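Local coordinates for protein tengpin (Thermoanaerobacter tengcongensis, PDB 2VH4) that probably inhibits serine-type endopeptidases as a member of the serpin family, and is captured here in a latent-type form within a loop C-sheet polymer, at residues Ile26-Asn31 against Glu287-Thr292; Asp34-Ser39 against Tyr276-Lys281; Ile241-Tyr246 against Asn356-Phe361; Asn283-Ser288 against Asn349-Lys354; Tyr314-Leu319 against Ser338-Ala343. All coordinates share one frame; numbering follows the deposited sequence.

Contact 1 of 5, residues Ile26-Asn31 against Glu287-Thr292; sequences IELFKN and ESLGMT
Leu289 makes the largest share of this contact, reaching out of segment 287-292 to lie against one side of the helical segment 26-31. Its branches divide the apolar work. CD2 rests on the CB of Glu27 at 3.7 Å, while CD1 turns toward the CD1 of Leu28, a looser approach of 4.3 Å. The side chain leaves with CG anti to its carbonyl carbon (chi1 -57°) and runs straight on (chi2 -177°), which carries both methyls to the helix although the first bond does not aim at it. Leu28 starts away from the turn and also packs on Leu286 and on Pro43 and Ala46 of helix 43-54.

One helical turn further on, Asn31 meets the serine: Ser288 OG lies 3.5 Å from the CB of Asn31, its hydroxyl being committed to Thr285 O in the turn before.

Charge stays within the helix. Glu27, bent at chi2, offers OE2 to Lys30 NZ at 3.0 Å, a salt bridge whose hydrogen bond is weak, and Lys30 NZ also reaches Leu250 O.

What presents Ser288 and Leu289 to the helix is the type I turn from Glu287 to Gly290, with Gly290 N bonded to Glu287 O at 3.1 Å. A CB on Gly290 would be jammed against the preceding carbonyl oxygen. With its positive phi (104°) and two bonds back into the last helical turn, this residue ends the helix in a Schellman motif, the characteristic glycine-ended C-terminus of a helix.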
# COMPACT_ATOMS: atom_id res chain seq x y z
N ILE A 26 8.63 5.19 -0.10
CA ILE A 26 9.38 5.50 1.12
C ILE A 26 8.83 6.74 1.84
O ILE A 26 8.74 6.76 3.06
CB ILE A 26 10.91 5.59 0.84
CG1 ILE A 26 11.46 4.24 0.36
CG2 ILE A 26 11.69 6.06 2.07
CD1 ILE A 26 11.08 3.02 1.22
N GLU A 27 8.44 7.76 1.07
CA GLU A 27 7.80 8.96 1.65
C GLU A 27 6.43 8.65 2.25
O GLU A 27 6.06 9.18 3.31
CB GLU A 27 7.67 10.09 0.61
CG GLU A 27 9.00 10.65 0.08
CD GLU A 27 9.87 11.27 1.16
OE1 GLU A 27 9.46 12.31 1.72
OE2 GLU A 27 10.96 10.74 1.43
N LEU A 28 5.67 7.79 1.57
CA LEU A 28 4.39 7.31 2.12
C LEU A 28 4.65 6.59 3.43
O LEU A 28 3.93 6.80 4.40
CB LEU A 28 3.66 6.39 1.14
CG LEU A 28 2.23 5.94 1.51
CD1 LEU A 28 1.21 7.07 1.37
CD2 LEU A 28 1.81 4.78 0.66
N PHE A 29 5.68 5.74 3.44
CA PHE A 29 6.05 4.98 4.63
C PHE A 29 6.43 5.90 5.80
O PHE A 29 5.81 5.84 6.86
CB PHE A 29 7.18 3.99 4.31
CG PHE A 29 7.65 3.18 5.49
CD1 PHE A 29 6.77 2.33 6.18
CD2 PHE A 29 8.98 3.24 5.92
CE1 PHE A 29 7.21 1.58 7.28
CE2 PHE A 29 9.42 2.50 7.02
CZ PHE A 29 8.53 1.66 7.70
N LYS A 30 7.42 6.76 5.59
CA LYS A 30 7.93 7.56 6.70
C LYS A 30 6.94 8.60 7.25
O LYS A 30 7.14 9.10 8.36
CB LYS A 30 9.31 8.16 6.38
CG LYS A 30 9.36 9.16 5.26
CD LYS A 30 10.81 9.27 4.78
CE LYS A 30 11.22 10.72 4.55
NZ LYS A 30 12.59 10.82 3.98
N ASN A 31 5.88 8.89 6.50
CA ASN A 31 4.81 9.74 6.98
C ASN A 31 3.59 8.94 7.47
O ASN A 31 2.67 9.50 8.05
CB ASN A 31 4.41 10.78 5.93
CG ASN A 31 5.50 11.83 5.70
OD1 ASN A 31 6.19 11.80 4.68
ND2 ASN A 31 5.67 12.73 6.65
N GLU A 287 -1.57 14.57 2.80
CA GLU A 287 -1.45 16.02 2.90
C GLU A 287 0.01 16.41 3.06
O GLU A 287 0.45 17.42 2.50
CB GLU A 287 -2.27 16.56 4.09
CG GLU A 287 -3.79 16.57 3.88
CD GLU A 287 -4.59 16.76 5.18
OE1 GLU A 287 -4.02 16.68 6.28
OE2 GLU A 287 -5.81 16.98 5.09
N SER A 288 0.77 15.59 3.79
CA SER A 288 2.18 15.88 4.04
C SER A 288 3.08 15.56 2.84
O SER A 288 4.26 15.88 2.85
CB SER A 288 2.67 15.17 5.32
OG SER A 288 2.84 13.79 5.12
N LEU A 289 2.50 14.93 1.83
CA LEU A 289 3.18 14.72 0.55
C LEU A 289 2.82 15.80 -0.48
O LEU A 289 3.31 15.78 -1.60
CB LEU A 289 2.87 13.32 -0.01
CG LEU A 289 3.18 12.07 0.83
CD1 LEU A 289 2.86 10.81 0.05
CD2 LEU A 289 4.63 12.04 1.31
N GLY A 290 1.96 16.74 -0.08
CA GLY A 290 1.58 17.86 -0.94
C GLY A 290 0.20 17.73 -1.56
O GLY A 290 -0.21 18.57 -2.36
N MET A 291 -0.52 16.68 -1.18
CA MET A 291 -1.88 16.46 -1.66
C MET A 291 -2.88 17.03 -0.64
O MET A 291 -3.39 16.31 0.22
CB MET A 291 -2.10 14.96 -1.87
CG MET A 291 -3.42 14.56 -2.47
SD MET A 291 -3.52 12.76 -2.53
CE MET A 291 -5.29 12.52 -2.35
N THR A 292 -3.14 18.33 -0.75
CA THR A 292 -3.92 19.03 0.28
C THR A 292 -5.33 19.43 -0.17
O THR A 292 -6.29 19.28 0.60
CB THR A 292 -3.16 20.26 0.87
OG1 THR A 292 -2.65 21.08 -0.19
CG2 THR A 292 -1.99 19.79 1.73

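Contact 2 of 5, residues Asp34-Ser39 against Tyr276-Lys281; sequences DDKENS and YEYTIK
Tyr278 and Tyr276, neighbours on one side of strand 276-281, receive the loop 34-39 on their rings. Over a face of Tyr278 lies Ser39, whose CA stands 3.7 Å from the ring centroid as a CH-pi contact, with CB shifted toward the phenol end. The long chain of Lys36 crosses the same ring at a slant, CD 3.3 Å from CE1, before NZ makes a weak hydrogen bond to Thr279 O. At the far end of the ring Tyr278 OH gives a weak bond of 3.5 Å to Asp34 OD1, which sits near the ring plane.

Tyr276 is covered by Asn38: CB lies 3.5 Å from the ring centroid, almost on its normal, and the amide stacks nearly flat on the ring, planes 9° apart. Its OH donates to Ser39 O at 2.7 Å, approaching from well above the carbonyl plane. A phenylalanine here would keep the stack but would probably leave Ser39 O without this donor and the loop less firmly positioned. Ser39 OG, for its part, pairs with Thr376 OG1 of strand 371-377.

Ring faces thus take the CH groups while hydroxyls take oxygens at the ring ends, so against this strand the loop relies on aromatic packing and one short bond, its lysine and aspartate adding weak polar links.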
# COMPACT_ATOMS: atom_id res chain seq x y z
N ASP A 34 3.57 5.54 13.00
CA ASP A 34 3.11 6.26 14.18
C ASP A 34 3.48 5.51 15.46
O ASP A 34 4.44 4.74 15.46
CB ASP A 34 1.60 6.54 14.09
CG ASP A 34 0.77 5.27 13.90
OD1 ASP A 34 1.34 4.18 13.68
OD2 ASP A 34 -0.48 5.39 13.98
N ASP A 35 2.72 5.75 16.53
CA ASP A 35 2.99 5.12 17.82
C ASP A 35 2.82 3.60 17.79
O ASP A 35 3.38 2.89 18.62
CB ASP A 35 2.10 5.72 18.92
CG ASP A 35 0.76 4.99 19.06
OD1 ASP A 35 -0.07 5.07 18.13
OD2 ASP A 35 0.55 4.34 20.11
N LYS A 36 2.05 3.11 16.82
CA LYS A 36 1.78 1.68 16.70
C LYS A 36 3.06 0.90 16.43
O LYS A 36 3.81 1.20 15.50
CB LYS A 36 0.75 1.43 15.60
CG LYS A 36 -0.65 1.93 15.94
CD LYS A 36 -1.43 2.20 14.66
CE LYS A 36 -2.90 2.44 14.93
NZ LYS A 36 -3.62 2.80 13.67
N GLU A 37 3.30 -0.09 17.29
CA GLU A 37 4.47 -0.94 17.21
C GLU A 37 4.38 -1.80 15.95
O GLU A 37 5.33 -1.86 15.16
CB GLU A 37 4.56 -1.80 18.48
CG GLU A 37 5.84 -2.59 18.63
CD GLU A 37 5.87 -3.37 19.94
OE1 GLU A 37 6.22 -2.79 20.99
OE2 GLU A 37 5.55 -4.58 19.91
N ASN A 38 3.24 -2.47 15.76
CA ASN A 38 2.97 -3.19 14.52
C ASN A 38 2.30 -2.26 13.52
O ASN A 38 1.24 -1.69 13.80
CB ASN A 38 2.09 -4.42 14.76
CG ASN A 38 2.79 -5.50 15.60
OD1 ASN A 38 4.01 -5.62 15.61
ND2 ASN A 38 1.99 -6.30 16.29
N SER A 39 2.93 -2.09 12.36
CA SER A 39 2.32 -1.34 11.25
C SER A 39 2.65 -1.98 9.91
O SER A 39 3.64 -2.69 9.79
CB SER A 39 2.73 0.14 11.29
OG SER A 39 4.05 0.32 10.87
N TYR A 276 -0.52 -9.91 12.15
CA TYR A 276 -1.40 -8.84 12.63
C TYR A 276 -2.21 -8.16 11.52
O TYR A 276 -1.94 -8.34 10.34
CB TYR A 276 -0.60 -7.79 13.43
CG TYR A 276 0.52 -7.12 12.65
CD1 TYR A 276 0.28 -5.98 11.87
CD2 TYR A 276 1.83 -7.62 12.71
CE1 TYR A 276 1.30 -5.37 11.16
CE2 TYR A 276 2.85 -7.02 12.00
CZ TYR A 276 2.58 -5.89 11.24
OH TYR A 276 3.60 -5.28 10.54
N GLU A 277 -3.21 -7.40 11.95
CA GLU A 277 -3.96 -6.49 11.09
C GLU A 277 -3.62 -5.06 11.48
O GLU A 277 -3.25 -4.79 12.62
CB GLU A 277 -5.46 -6.71 11.24
CG GLU A 277 -5.93 -8.09 10.83
CD GLU A 277 -7.35 -8.37 11.27
OE1 GLU A 277 -7.82 -7.71 12.22
OE2 GLU A 277 -8.00 -9.26 10.66
N TYR A 278 -3.77 -4.15 10.52
CA TYR A 278 -3.44 -2.74 10.70
C TYR A 278 -4.40 -1.87 9.90
O TYR A 278 -4.77 -2.21 8.77
CB TYR A 278 -2.00 -2.50 10.25
CG TYR A 278 -1.48 -1.09 10.40
CD1 TYR A 278 -1.15 -0.56 11.65
CD2 TYR A 278 -1.26 -0.29 9.28
CE1 TYR A 278 -0.64 0.73 11.78
CE2 TYR A 278 -0.75 1.01 9.40
CZ TYR A 278 -0.45 1.50 10.65
OH TYR A 278 0.06 2.77 10.77
N THR A 279 -4.80 -0.75 10.49
CA THR A 279 -5.65 0.23 9.83
C THR A 279 -5.02 1.61 9.96
O THR A 279 -4.61 2.00 11.05
CB THR A 279 -7.08 0.24 10.41
OG1 THR A 279 -7.64 -1.08 10.35
CG2 THR A 279 -7.98 1.17 9.64
N ILE A 280 -4.93 2.33 8.85
CA ILE A 280 -4.50 3.73 8.88
C ILE A 280 -5.40 4.62 8.00
O ILE A 280 -5.65 4.30 6.84
CB ILE A 280 -2.99 3.89 8.54
CG1 ILE A 280 -2.54 5.35 8.73
CG2 ILE A 280 -2.67 3.38 7.14
CD1 ILE A 280 -1.04 5.59 8.52
N LYS A 281 -5.89 5.71 8.58
CA LYS A 281 -6.55 6.75 7.80
C LYS A 281 -5.44 7.61 7.22
O LYS A 281 -4.70 8.27 7.96
CB LYS A 281 -7.50 7.58 8.67

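Contact 3 of 5, residues Ile241-Tyr246 against Asn356-Phe361; sequences ISVNEY and NRPFIF
Val243, in the first turn of helix 243-249, straddles the backbone of 356-361 with its two methyls. CG1, anti to its own backbone N (chi1 -172°), is pushed over the carbonyl of Asn356, 3.2 Å from O, and also meets the ring of Pro358 at CD, 3.9 Å away. CG2 sits on the other branch, 3.6 Å from Arg357 N and close to the CB of Arg357, whose guanidinium end then leads away from the helix. An alanine here would lose both methyls, and is likely to leave a gap over the Asn356 carbonyl and to thin the packing on Pro358 CD.

The helix packs at the edge of the serpin body, on the start of strand 359-365; that strand runs between strands 230-237 and 371-377, as in serpin sheet B, pairing Ile360 with Ile235 and Phe359 with Val377 through backbone bonds.

One turn after the valine, Tyr246 points the same general way, its CG also anti to the backbone N. The ring meets Ile360 at a slant, neither squarely over a face nor at an edge, with CE2 3.8 Å from the CD1 tip of the isoleucine. Ile235 and Pro237 of strand 230-237 pack on this tyrosine as well.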
# COMPACT_ATOMS: atom_id res chain seq x y z
N ILE A 241 22.02 6.24 16.45
CA ILE A 241 21.30 7.40 15.92
C ILE A 241 19.89 7.42 16.51
O ILE A 241 19.42 6.40 17.03
CB ILE A 241 21.21 7.36 14.38
N SER A 242 19.24 8.58 16.45
CA SER A 242 17.85 8.70 16.90
C SER A 242 16.92 7.98 15.92
O SER A 242 17.25 7.82 14.74
CB SER A 242 17.46 10.17 17.04
N VAL A 243 15.77 7.53 16.42
CA VAL A 243 14.75 6.86 15.61
C VAL A 243 14.14 7.82 14.59
O VAL A 243 13.90 7.45 13.43
CB VAL A 243 13.63 6.24 16.49
CG1 VAL A 243 12.69 5.39 15.64
CG2 VAL A 243 14.23 5.41 17.62
N ASN A 244 13.89 9.05 15.03
CA ASN A 244 13.43 10.13 14.15
C ASN A 244 14.50 10.51 13.12
O ASN A 244 14.17 10.89 11.99
CB ASN A 244 13.03 11.36 14.97
N GLU A 245 15.77 10.38 13.51
CA GLU A 245 16.89 10.65 12.61
C GLU A 245 17.02 9.60 11.49
O GLU A 245 17.25 9.96 10.34
CB GLU A 245 18.21 10.76 13.38
N TYR A 246 16.85 8.32 11.83
CA TYR A 246 16.97 7.26 10.84
C TYR A 246 15.89 7.33 9.76
O TYR A 246 16.19 7.15 8.57
CB TYR A 246 16.99 5.85 11.47
CG TYR A 246 17.12 4.77 10.41
CD1 TYR A 246 18.36 4.47 9.85
CD2 TYR A 246 16.00 4.10 9.92
CE1 TYR A 246 18.49 3.51 8.86
CE2 TYR A 246 16.12 3.13 8.92
CZ TYR A 246 17.37 2.84 8.40
OH TYR A 246 17.52 1.90 7.41
N ASN A 356 9.81 4.83 19.09
CA ASN A 356 10.57 3.62 19.38
C ASN A 356 11.28 3.07 18.15
O ASN A 356 10.80 3.23 17.03
CB ASN A 356 9.66 2.55 20.00
CG ASN A 356 9.40 2.78 21.49
OD1 ASN A 356 10.12 3.53 22.16
ND2 ASN A 356 8.37 2.13 22.01
N ARG A 357 12.43 2.42 18.36
CA ARG A 357 13.21 1.84 17.27
C ARG A 357 12.55 0.56 16.73
O ARG A 357 12.39 -0.41 17.48
CB ARG A 357 14.65 1.56 17.71
CG ARG A 357 15.60 1.24 16.56
CD ARG A 357 17.06 1.24 17.01
NE ARG A 357 17.54 -0.09 17.40
CZ ARG A 357 17.60 -0.54 18.65
NH1 ARG A 357 18.05 -1.77 18.88
NH2 ARG A 357 17.21 0.22 19.67
N PRO A 358 12.15 0.57 15.45
CA PRO A 358 11.48 -0.58 14.86
C PRO A 358 12.38 -1.52 14.05
O PRO A 358 13.33 -1.07 13.40
CB PRO A 358 10.47 0.07 13.91
CG PRO A 358 11.16 1.37 13.48
CD PRO A 358 12.24 1.69 14.50
N PHE A 359 12.05 -2.81 14.09
CA PHE A 359 12.53 -3.77 13.10
C PHE A 359 11.73 -3.46 11.84
O PHE A 359 10.51 -3.63 11.82
CB PHE A 359 12.27 -5.21 13.58
CG PHE A 359 12.66 -6.28 12.59
CD1 PHE A 359 13.81 -7.05 12.80
CD2 PHE A 359 11.88 -6.56 11.47
CE1 PHE A 359 14.18 -8.05 11.90
CE2 PHE A 359 12.24 -7.56 10.56
CZ PHE A 359 13.39 -8.31 10.78
N ILE A 360 12.43 -3.00 10.81
CA ILE A 360 11.78 -2.65 9.54
C ILE A 360 11.82 -3.81 8.54
O ILE A 360 12.79 -4.56 8.48
CB ILE A 360 12.40 -1.35 8.94
CG1 ILE A 360 12.06 -0.15 9.83
CG2 ILE A 360 11.93 -1.10 7.50
CD1 ILE A 360 13.11 0.94 9.82
N PHE A 361 10.74 -3.95 7.77
CA PHE A 361 10.68 -4.96 6.71
C PHE A 361 9.92 -4.52 5.46
O PHE A 361 9.12 -3.58 5.50
CB PHE A 361 10.11 -6.28 7.25
CG PHE A 361 8.66 -6.22 7.60
CD1 PHE A 361 7.69 -6.50 6.63
CD2 PHE A 361 8.26 -5.92 8.89
CE1 PHE A 361 6.34 -6.44 6.95
CE2 PHE A 361 6.91 -5.86 9.22
CZ PHE A 361 5.94 -6.13 8.25

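Contact 4 of 5, residues Asn283-Ser288 against Asn349-Lys354; sequences NETLES and NFKTVK
Glu284 and Asn349 bring the two backbones nearest, their CA atoms 7.2 Å apart. Segment 283-288 is a short helix, with Glu287 N bonded to Asn283 O, while 349-354 passes it as an extended loop without regular structure, so side chains rather than backbone bonds bridge the gap.

Glu284 reaches between Asn349 and Lys351. Its CG lies 3.8 Å from the CB of Asn349, and the carboxylate ends against the loop backbone, bringing OE2 to 3.1 Å from Asn349 O; both are acceptors, so this is proximity without a bond. The glutamate and Lys351 slide past each other in opposite directions, with CD of the lysine 3.7 Å from OE1. Their charged ends stay apart, 6.1 Å from OE1 to NZ, which is no salt bridge.

The loop connects strand 330-342 to strand 359-365, the region that in native serpins carries the first strand of sheet C; its detached course here fits the latent-type conformation.

Lys351 CE passes 3.8 Å from Thr285 OG1, and the bend at chi4 (-65°) turns NZ to Asn31 O of helix 15-32, which that hydroxyl bonds too. Asn349 crosses Asn283 at about a right angle, Asn349 OD1 3.8 Å from Asn283 CB, while the amide of Asn283 is used on strand 314-326, bonding Ser316 O and Val318 N.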
# COMPACT_ATOMS: atom_id res chain seq x y z
N ASN A 283 -5.31 10.32 5.31
CA ASN A 283 -5.53 11.74 5.02
C ASN A 283 -4.31 12.61 5.36
O ASN A 283 -3.76 13.27 4.47
CB ASN A 283 -6.79 12.27 5.72
CG ASN A 283 -8.07 11.57 5.26
OD1 ASN A 283 -8.04 10.40 4.86
ND2 ASN A 283 -9.19 12.27 5.34
N GLU A 284 -3.88 12.58 6.63
CA GLU A 284 -2.77 13.42 7.09
C GLU A 284 -1.44 13.08 6.41
O GLU A 284 -0.63 13.96 6.14
CB GLU A 284 -2.61 13.36 8.62
CG GLU A 284 -3.65 14.16 9.40
CD GLU A 284 -3.14 14.67 10.75
OE1 GLU A 284 -2.01 15.23 10.80
OE2 GLU A 284 -3.87 14.54 11.75
N THR A 285 -1.25 11.79 6.13
CA THR A 285 -0.04 11.30 5.48
C THR A 285 0.08 11.87 4.07
O THR A 285 1.16 12.27 3.64
CB THR A 285 -0.02 9.74 5.44
OG1 THR A 285 0.09 9.23 6.77
CG2 THR A 285 1.15 9.21 4.60
N LEU A 286 -1.04 11.92 3.36
CA LEU A 286 -1.06 12.35 1.96
C LEU A 286 -1.01 13.87 1.82
O LEU A 286 -0.47 14.38 0.83
CB LEU A 286 -2.27 11.77 1.24
CG LEU A 286 -2.19 10.25 1.06
CD1 LEU A 286 -3.56 9.66 0.71
CD2 LEU A 286 -1.12 9.87 0.04
N GLU A 287 -1.57 14.57 2.80
CA GLU A 287 -1.45 16.02 2.90
C GLU A 287 0.01 16.41 3.06
O GLU A 287 0.45 17.42 2.50
CB GLU A 287 -2.27 16.56 4.09
CG GLU A 287 -3.79 16.57 3.88
CD GLU A 287 -4.59 16.76 5.18
OE1 GLU A 287 -4.02 16.68 6.28
OE2 GLU A 287 -5.81 16.98 5.09
N SER A 288 0.77 15.59 3.79
CA SER A 288 2.18 15.88 4.04
C SER A 288 3.08 15.56 2.84
O SER A 288 4.26 15.88 2.85
CB SER A 288 2.67 15.17 5.32
OG SER A 288 2.84 13.79 5.12
N ASN A 349 -8.88 14.58 11.96
CA ASN A 349 -7.85 13.56 12.12
C ASN A 349 -6.85 13.91 13.22
O ASN A 349 -6.49 15.08 13.38
CB ASN A 349 -7.10 13.33 10.80
CG ASN A 349 -8.03 13.03 9.62
OD1 ASN A 349 -8.31 13.90 8.79
ND2 ASN A 349 -8.52 11.79 9.56
N PHE A 350 -6.43 12.90 13.98
CA PHE A 350 -5.29 13.01 14.90
C PHE A 350 -4.17 12.12 14.38
O PHE A 350 -4.42 11.16 13.64
CB PHE A 350 -5.64 12.59 16.33
CG PHE A 350 -6.82 13.31 16.93
CD1 PHE A 350 -7.14 14.62 16.56
CD2 PHE A 350 -7.59 12.69 17.90
CE1 PHE A 350 -8.22 15.28 17.12
CE2 PHE A 350 -8.68 13.34 18.47
CZ PHE A 350 -9.00 14.64 18.08
N LYS A 351 -2.94 12.43 14.77
CA LYS A 351 -1.78 11.68 14.31
C LYS A 351 -0.74 11.55 15.42
O LYS A 351 -0.42 12.52 16.10
CB LYS A 351 -1.16 12.37 13.09
CG LYS A 351 -0.47 11.44 12.11
CD LYS A 351 0.17 12.24 10.98
CE LYS A 351 0.76 11.34 9.91
NZ LYS A 351 1.89 10.53 10.45
N THR A 352 -0.21 10.34 15.60
CA THR A 352 0.83 10.13 16.61
C THR A 352 2.22 9.96 15.97
O THR A 352 2.34 9.57 14.81
CB THR A 352 0.49 8.94 17.53
OG1 THR A 352 0.37 7.74 16.75
CG2 THR A 352 -0.83 9.19 18.24
N VAL A 353 3.25 10.27 16.74
CA VAL A 353 4.63 10.19 16.26
C VAL A 353 5.31 8.91 16.76
O VAL A 353 5.15 8.53 17.91
CB VAL A 353 5.48 11.43 16.70
CG1 VAL A 353 6.78 11.50 15.90
CG2 VAL A 353 4.69 12.72 16.52
N LYS A 354 6.05 8.26 15.87
CA LYS A 354 6.88 7.11 16.22
C LYS A 354 8.06 7.54 17.11
O LYS A 354 8.80 8.46 16.77
CB LYS A 354 7.39 6.41 14.95
CG LYS A 354 8.38 5.28 15.19
CD LYS A 354 7.72 4.03 15.73
CE LYS A 354 7.32 3.09 14.62
NZ LYS A 354 6.50 1.96 15.12

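Contact 5 of 5, residues Tyr314-Leu319 against Ser338-Ala343; sequences YISEVL and SVDITA
Tyr314 and Thr342 form the hydrogen-bonded pair at one end of two antiparallel strand segments, and Leu319 with Ser338 forms the one at the other end. Thr342 N gives a nearly straight bond of 2.9 Å to Tyr314 O (172° at the hydrogen), and Leu319 N reaches Ser338 O at 2.8 Å. Between them the register slips: Ser316 and Glu317 together face Asp340, with Ser316 N bonded to Asp340 O at 2.9 Å and Asp340 N to Glu317 O. Ser316 has a near-helical backbone, and its hydroxyl adds a weak bond to the same Asp340 oxygen. This is a beta bulge.

Side chains fill both faces. With CG set between its backbone N and carbonyl carbon, Tyr314 lays a ring face on Thr342 CG2, which stands 3.9 Å from the centroid, offset toward the rim, in a CH-pi contact and also touches Ser316 CB. On the other face Ile315 CG1 meets Ile341 CD1 at 3.8 Å, and Ile315 CG2 meets Val339 CG1.

Further out, Tyr314 OH bonds Ala344 O and Thr342 OG1 bonds Asp164 OD1, while Asp340 lies near Asp164, a pairing that would probably raise a carboxylate pKa. Helix 43-54 covers Ile315, Val318 and Val339.

Strands 314-326 and 330-342 form a hairpin, and strand 164-177 flanks the second: the arrangement of serpin sheet A with the reactive-centre loop inserted as an extra strand, as in latent serpins.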
# COMPACT_ATOMS: atom_id res chain seq x y z
N TYR A 314 -15.34 15.90 -2.66
CA TYR A 314 -13.99 15.86 -2.11
C TYR A 314 -13.73 14.50 -1.47
O TYR A 314 -14.68 13.75 -1.23
CB TYR A 314 -13.81 16.99 -1.07
CG TYR A 314 -14.54 16.76 0.23
CD1 TYR A 314 -13.89 16.14 1.31
CD2 TYR A 314 -15.87 17.16 0.39
CE1 TYR A 314 -14.55 15.92 2.51
CE2 TYR A 314 -16.54 16.94 1.60
CZ TYR A 314 -15.87 16.32 2.65
OH TYR A 314 -16.51 16.09 3.85
N ILE A 315 -12.47 14.20 -1.20
CA ILE A 315 -12.10 12.98 -0.48
C ILE A 315 -12.25 13.19 1.03
O ILE A 315 -11.55 14.03 1.61
CB ILE A 315 -10.64 12.53 -0.77
CG1 ILE A 315 -10.36 12.46 -2.28
CG2 ILE A 315 -10.34 11.18 -0.10
CD1 ILE A 315 -8.92 12.08 -2.65
N SER A 316 -13.18 12.45 1.65
CA SER A 316 -13.34 12.49 3.10
C SER A 316 -12.33 11.59 3.79
O SER A 316 -11.84 11.91 4.87
CB SER A 316 -14.76 12.10 3.52
OG SER A 316 -15.10 10.83 3.02
N GLU A 317 -12.03 10.45 3.17
CA GLU A 317 -10.94 9.61 3.65
C GLU A 317 -10.34 8.65 2.63
O GLU A 317 -11.00 8.19 1.69
CB GLU A 317 -11.27 8.88 4.97
CG GLU A 317 -12.11 7.61 4.88
CD GLU A 317 -12.25 6.88 6.22
OE1 GLU A 317 -11.54 7.23 7.19
OE2 GLU A 317 -13.07 5.94 6.32
N VAL A 318 -9.05 8.40 2.84
CA VAL A 318 -8.34 7.32 2.22
C VAL A 318 -8.11 6.29 3.34
O VAL A 318 -7.24 6.48 4.19
CB VAL A 318 -7.00 7.80 1.63
CG1 VAL A 318 -6.30 6.65 0.90
CG2 VAL A 318 -7.23 8.98 0.69
N LEU A 319 -8.92 5.24 3.34
CA LEU A 319 -8.74 4.16 4.30
C LEU A 319 -7.79 3.10 3.76
O LEU A 319 -7.93 2.65 2.62
CB LEU A 319 -10.08 3.52 4.68
CG LEU A 319 -10.07 2.61 5.91
CD1 LEU A 319 -9.53 3.35 7.13
CD2 LEU A 319 -11.46 2.07 6.19
N SER A 338 -9.32 2.14 0.15
CA SER A 338 -10.57 2.72 -0.33
C SER A 338 -10.52 4.25 -0.22
O SER A 338 -10.15 4.80 0.82
CB SER A 338 -11.80 2.12 0.37
OG SER A 338 -12.40 3.03 1.28
N VAL A 339 -10.88 4.91 -1.32
CA VAL A 339 -10.92 6.36 -1.40
C VAL A 339 -12.39 6.80 -1.41
O VAL A 339 -13.17 6.38 -2.26
CB VAL A 339 -10.18 6.87 -2.67
CG1 VAL A 339 -10.25 8.39 -2.79
CG2 VAL A 339 -8.73 6.39 -2.66
N ASP A 340 -12.77 7.63 -0.44
CA ASP A 340 -14.17 8.00 -0.25
C ASP A 340 -14.50 9.40 -0.75
O ASP A 340 -14.02 10.41 -0.20
CB ASP A 340 -14.58 7.83 1.22
CG ASP A 340 -16.09 7.92 1.43
OD1 ASP A 340 -16.81 8.35 0.49
OD2 ASP A 340 -16.56 7.55 2.53
N ILE A 341 -15.34 9.45 -1.79
CA ILE A 341 -15.79 10.70 -2.41
C ILE A 341 -17.16 11.11 -1.88
O ILE A 341 -18.16 10.40 -2.06
CB ILE A 341 -15.82 10.57 -3.97
CG1 ILE A 341 -14.44 10.16 -4.52
CG2 ILE A 341 -16.31 11.85 -4.62
CD1 ILE A 341 -13.30 11.15 -4.27
N THR A 342 -17.21 12.27 -1.22
CA THR A 342 -18.42 12.72 -0.53
C THR A 342 -18.75 14.19 -0.77
O THR A 342 -17.90 14.96 -1.22
CB THR A 342 -18.34 12.42 0.99
OG1 THR A 342 -19.65 12.53 1.57
CG2 THR A 342 -17.39 13.37 1.68
N ALA A 343 -19.98 14.57 -0.45
CA ALA A 343 -20.51 15.89 -0.80
C ALA A 343 -20.41 16.92 0.32
O ALA A 343 -20.23 18.11 0.06
CB ALA A 343 -21.95 15.76 -1.26

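From the N terminus, helix 15-32 enters contact 1, which closes a long loop on segment 287-292; just after it, 34-39 closes contact 2 on strand 263-281, nested within that loop. Contact 3 begins later, at 241-246, and ends at 356-361, so it crosses both. Contact 4 starts where contact 1 ends, sharing Glu287 and Ser288, and lies inside contact 3; the hairpin of contact 5 is nested inside both. Contacts 1 and 4 meet at Asn31, contacts 4 and 5 at Asn283, and contacts 2 and 4 at Asp35 and Thr352. Helix 15-32, the detached loop 349-354 and strands 263-281 and 314-326 are thereby tied together, with contact 3 about 31 Å from contact 5, centre to centre.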